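Local coordinates for protein CCMAN5 (Cellulosimicrobium cellulans, PDB 2XSG) that probably hydrolyses alpha-mannosidic linkages as a bacterial mannosidase of glycosyl hydrolase family 92, carrying a bound calcium ion, at residues A[305-310]-A[692-697]. Residues are numbered along the deposited sequence; the frame is centred on the assembly and turned at random.
Sequences GELQRL and PFFDST
An apolar helix-to-loop packing joins the first turn of helix 306-318 to the loop that leads into strand 696-700 of the mixed sheet in which that strand pairs with strand 293-296, with L307 of the helix meeting the rings of F693 and F694. Both segments belong to the family 92 catalytic region, although 381 residues separate them in sequence. L307 holds its CG anti to the backbone N (chi1 -173°), which carries the isobutyl branch out from the helix to the two phenylalanines. Its CG lies 3.8 Å from CE1 of F694, and CD2 of L307 touches the same ring carbon at 3.9 Å. The other methyl, CD1 of L307, reaches CD2 of F693 at 4.0 Å, the two side chains crossing at about a right angle. F694 and F693 are themselves packed together: CB of F693 sits 3.8 Å above the plane of the F694 ring, over its centre. No hydrogen bond crosses between the segments, and the three apolar residues are buried. The surroundings complete the core: F670 of helix 665-675 and R612 and T616 of helix 604-616 touch L307, while A297 and I295 pack on F694. Polar ties close by come from D302, which accepts bonds from L307 N and Q308 N at the start of the helix, and from T301, whose OG1 is hydrogen-bonded to F693 O. With an alanine in place of L307, CG and both methyls would be gone, which would probably open a gap beside the F693 and F694 rings. Where the F694 ring comes nearest the helix backbone, its CZ lies 3.9 Å from the carbonyl O of L307, which sits at the ring edge in the plane of the ring.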
ATOM      1  N   GLY A 305       2.114 -25.594   3.629  1.00  8.54           N
ATOM      2  CA  GLY A 305       3.045 -24.638   3.022  1.00  8.26           C
ATOM      3  C   GLY A 305       2.428 -23.325   2.532  1.00  8.07           C
ATOM      4  O   GLY A 305       3.143 -22.458   2.038  1.00  7.15           O
ATOM      5  N   GLU A 306       1.112 -23.162   2.685  1.00  8.34           N
ATOM      6  CA  GLU A 306       0.436 -21.937   2.214  1.00  8.98           C
ATOM      7  C   GLU A 306       0.709 -20.704   3.079  1.00  8.45           C
ATOM      8  O   GLU A 306       0.668 -19.562   2.597  1.00  7.77           O
ATOM      9  CB  GLU A 306      -1.067 -22.152   2.076  1.00  9.67           C
ATOM     10  CG  GLU A 306      -1.425 -23.037   0.891  1.00 13.81           C
ATOM     11  CD  GLU A 306      -2.879 -23.480   0.884  1.00 18.68           C
ATOM     12  OE1 GLU A 306      -3.496 -23.571   1.970  1.00 20.89           O
ATOM     13  OE2 GLU A 306      -3.400 -23.760  -0.218  1.00 21.31           O
ATOM     14  N   LEU A 307       0.962 -20.921   4.364  1.00  7.29           N
ATOM     15  CA  LEU A 307       1.232 -19.801   5.237  1.00  6.57           C
ATOM     16  C   LEU A 307       2.589 -19.162   4.878  1.00  6.61           C
ATOM     17  O   LEU A 307       2.730 -17.925   4.895  1.00  6.23           O
ATOM     18  CB  LEU A 307       1.166 -20.238   6.699  1.00  6.17           C
ATOM     19  CG  LEU A 307       1.258 -19.179   7.784  1.00  6.45           C
ATOM     20  CD1 LEU A 307       0.145 -18.117   7.640  1.00  4.64           C
ATOM     21  CD2 LEU A 307       1.229 -19.899   9.144  1.00  4.40           C
ATOM     22  N   GLN A 308       3.572 -19.986   4.522  1.00  6.14           N
ATOM     23  CA  GLN A 308       4.870 -19.459   4.072  1.00  7.75           C
ATOM     24  C   GLN A 308       4.731 -18.709   2.725  1.00  7.41           C
ATOM     25  O   GLN A 308       5.347 -17.648   2.523  1.00  6.91           O
ATOM     26  CB  GLN A 308       5.931 -20.588   4.037  1.00  7.97           C
ATOM     27  CG  GLN A 308       7.165 -20.344   3.197  1.00 12.64           C
ATOM     28  CD  GLN A 308       8.444 -20.994   3.772  1.00 17.89           C
ATOM     29  OE1 GLN A 308       8.384 -21.927   4.585  1.00 21.22           O
ATOM     30  NE2 GLN A 308       9.595 -20.488   3.356  1.00 17.12           N
ATOM     31  N   ARG A 309       3.915 -19.254   1.820  1.00  7.00           N
ATOM     32  CA  ARG A 309       3.644 -18.580   0.547  1.00  7.83           C
ATOM     33  C   ARG A 309       2.910 -17.251   0.774  1.00  7.44           C
ATOM     34  O   ARG A 309       3.206 -16.233   0.129  1.00  7.58           O
ATOM     35  CB  ARG A 309       2.830 -19.484  -0.371  1.00  7.75           C
ATOM     36  CG  ARG A 309       3.649 -20.538  -1.074  1.00 10.70           C
ATOM     37  CD  ARG A 309       2.789 -21.734  -1.425  1.00 14.19           C
ATOM     38  NE  ARG A 309       3.333 -22.485  -2.547  1.00 18.44           N
ATOM     39  CZ  ARG A 309       4.287 -23.408  -2.460  1.00 22.18           C
ATOM     40  NH1 ARG A 309       4.847 -23.712  -1.286  1.00 25.79           N
ATOM     41  NH2 ARG A 309       4.696 -24.026  -3.559  1.00 22.93           N
ATOM     42  N   LEU A 310       1.953 -17.273   1.702  1.00  7.39           N
ATOM     43  CA  LEU A 310       1.211 -16.082   2.077  1.00  6.95           C
ATOM     44  C   LEU A 310       2.158 -15.040   2.628  1.00  6.71           C
ATOM     45  O   LEU A 310       2.104 -13.889   2.212  1.00  7.42           O
ATOM     46  CB  LEU A 310       0.156 -16.387   3.128  1.00  6.96           C
ATOM     47  CG  LEU A 310      -1.270 -16.578   2.685  1.00  7.38           C
ATOM     48  CD1 LEU A 310      -2.100 -16.907   3.936  1.00  8.36           C
ATOM     49  CD2 LEU A 310      -1.830 -15.341   1.932  1.00  6.47           C
ATOM     50  N   PRO A 692       4.066 -14.773  17.068  1.00  7.03           N
ATOM     51  CA  PRO A 692       4.904 -15.127  15.914  1.00  6.85           C
ATOM     52  C   PRO A 692       4.454 -16.444  15.284  1.00  6.38           C
ATOM     53  O   PRO A 692       4.232 -17.423  16.009  1.00  6.46           O
ATOM     54  CB  PRO A 692       6.322 -15.280  16.497  1.00  6.95           C
ATOM     55  CG  PRO A 692       6.284 -14.748  17.881  1.00  7.37           C
ATOM     56  CD  PRO A 692       4.850 -14.469  18.284  1.00  7.71           C
ATOM     57  N   PHE A 693       4.328 -16.466  13.954  1.00  6.02           N
ATOM     58  CA  PHE A 693       3.768 -17.622  13.236  1.00  6.34           C
ATOM     59  C   PHE A 693       4.735 -18.777  13.077  1.00  6.15           C
ATOM     60  O   PHE A 693       4.305 -19.917  13.010  1.00  5.89           O
ATOM     61  CB  PHE A 693       3.324 -17.274  11.802  1.00  6.44           C
ATOM     62  CG  PHE A 693       2.302 -16.177  11.689  1.00  5.28           C
ATOM     63  CD1 PHE A 693       1.729 -15.579  12.809  1.00  4.45           C
ATOM     64  CD2 PHE A 693       1.876 -15.785  10.422  1.00  3.54           C
ATOM     65  CE1 PHE A 693       0.789 -14.581  12.665  1.00  5.70           C
ATOM     66  CE2 PHE A 693       0.940 -14.780  10.266  1.00  4.58           C
ATOM     67  CZ  PHE A 693       0.389 -14.178  11.390  1.00  5.56           C
ATOM     68  N   PHE A 694       6.025 -18.475  12.959  1.00  5.99           N
ATOM     69  CA  PHE A 694       6.995 -19.461  12.471  1.00  6.87           C
ATOM     70  C   PHE A 694       8.016 -19.889  13.517  1.00  7.03           C
ATOM     71  O   PHE A 694       8.324 -19.135  14.448  1.00  7.11           O
ATOM     72  CB  PHE A 694       7.699 -18.930  11.219  1.00  6.88           C
ATOM     73  CG  PHE A 694       6.747 -18.511  10.121  1.00  7.02           C
ATOM     74  CD1 PHE A 694       5.910 -19.433   9.516  1.00  8.15           C
ATOM     75  CD2 PHE A 694       6.687 -17.197   9.698  1.00  7.48           C
ATOM     76  CE1 PHE A 694       5.025 -19.040   8.500  1.00  8.90           C
ATOM     77  CE2 PHE A 694       5.807 -16.798   8.686  1.00  5.38           C
ATOM     78  CZ  PHE A 694       4.988 -17.719   8.086  1.00  6.72           C
ATOM     79  N   ASP A 695       8.533 -21.103  13.355  1.00  7.21           N
ATOM     80  CA  ASP A 695       9.528 -21.660  14.272  1.00  7.56           C
ATOM     81  C   ASP A 695      10.739 -20.744  14.410  1.00  7.40           C
ATOM     82  O   ASP A 695      11.231 -20.538  15.509  1.00  7.48           O
ATOM     83  CB  ASP A 695       9.968 -23.057  13.818  1.00  7.90           C
ATOM     84  CG  ASP A 695       8.818 -24.021  13.753  1.00  9.68           C
ATOM     85  OD1 ASP A 695       7.856 -23.715  13.018  1.00 10.79           O
ATOM     86  OD2 ASP A 695       8.869 -25.068  14.445  1.00 12.10           O
ATOM     87  N   SER A 696      11.207 -20.208  13.286  1.00  7.03           N
ATOM     88  CA  SER A 696      12.278 -19.223  13.275  1.00  6.91           C
ATOM     89  C   SER A 696      12.011 -18.204  12.162  1.00  7.35           C
ATOM     90  O   SER A 696      11.612 -18.584  11.050  1.00  7.37           O
ATOM     91  CB  SER A 696      13.638 -19.908  13.056  1.00  7.05           C
ATOM     92  OG  SER A 696      14.696 -18.952  13.018  1.00  5.81           O
ATOM     93  N   THR A 697      12.207 -16.924  12.474  1.00  7.08           N
ATOM     94  CA  THR A 697      12.158 -15.847  11.480  1.00  7.09           C
ATOM     95  C   THR A 697      13.392 -14.939  11.666  1.00  7.32           C
ATOM     96  O   THR A 697      13.606 -14.419  12.763  1.00  7.99           O
ATOM     97  CB  THR A 697      10.834 -15.072  11.575  1.00  7.00           C
ATOM     98  OG1 THR A 697       9.755 -15.929  11.153  1.00  5.91           O
ATOM     99  CG2 THR A 697      10.864 -13.815  10.723  1.00  6.15           C
TER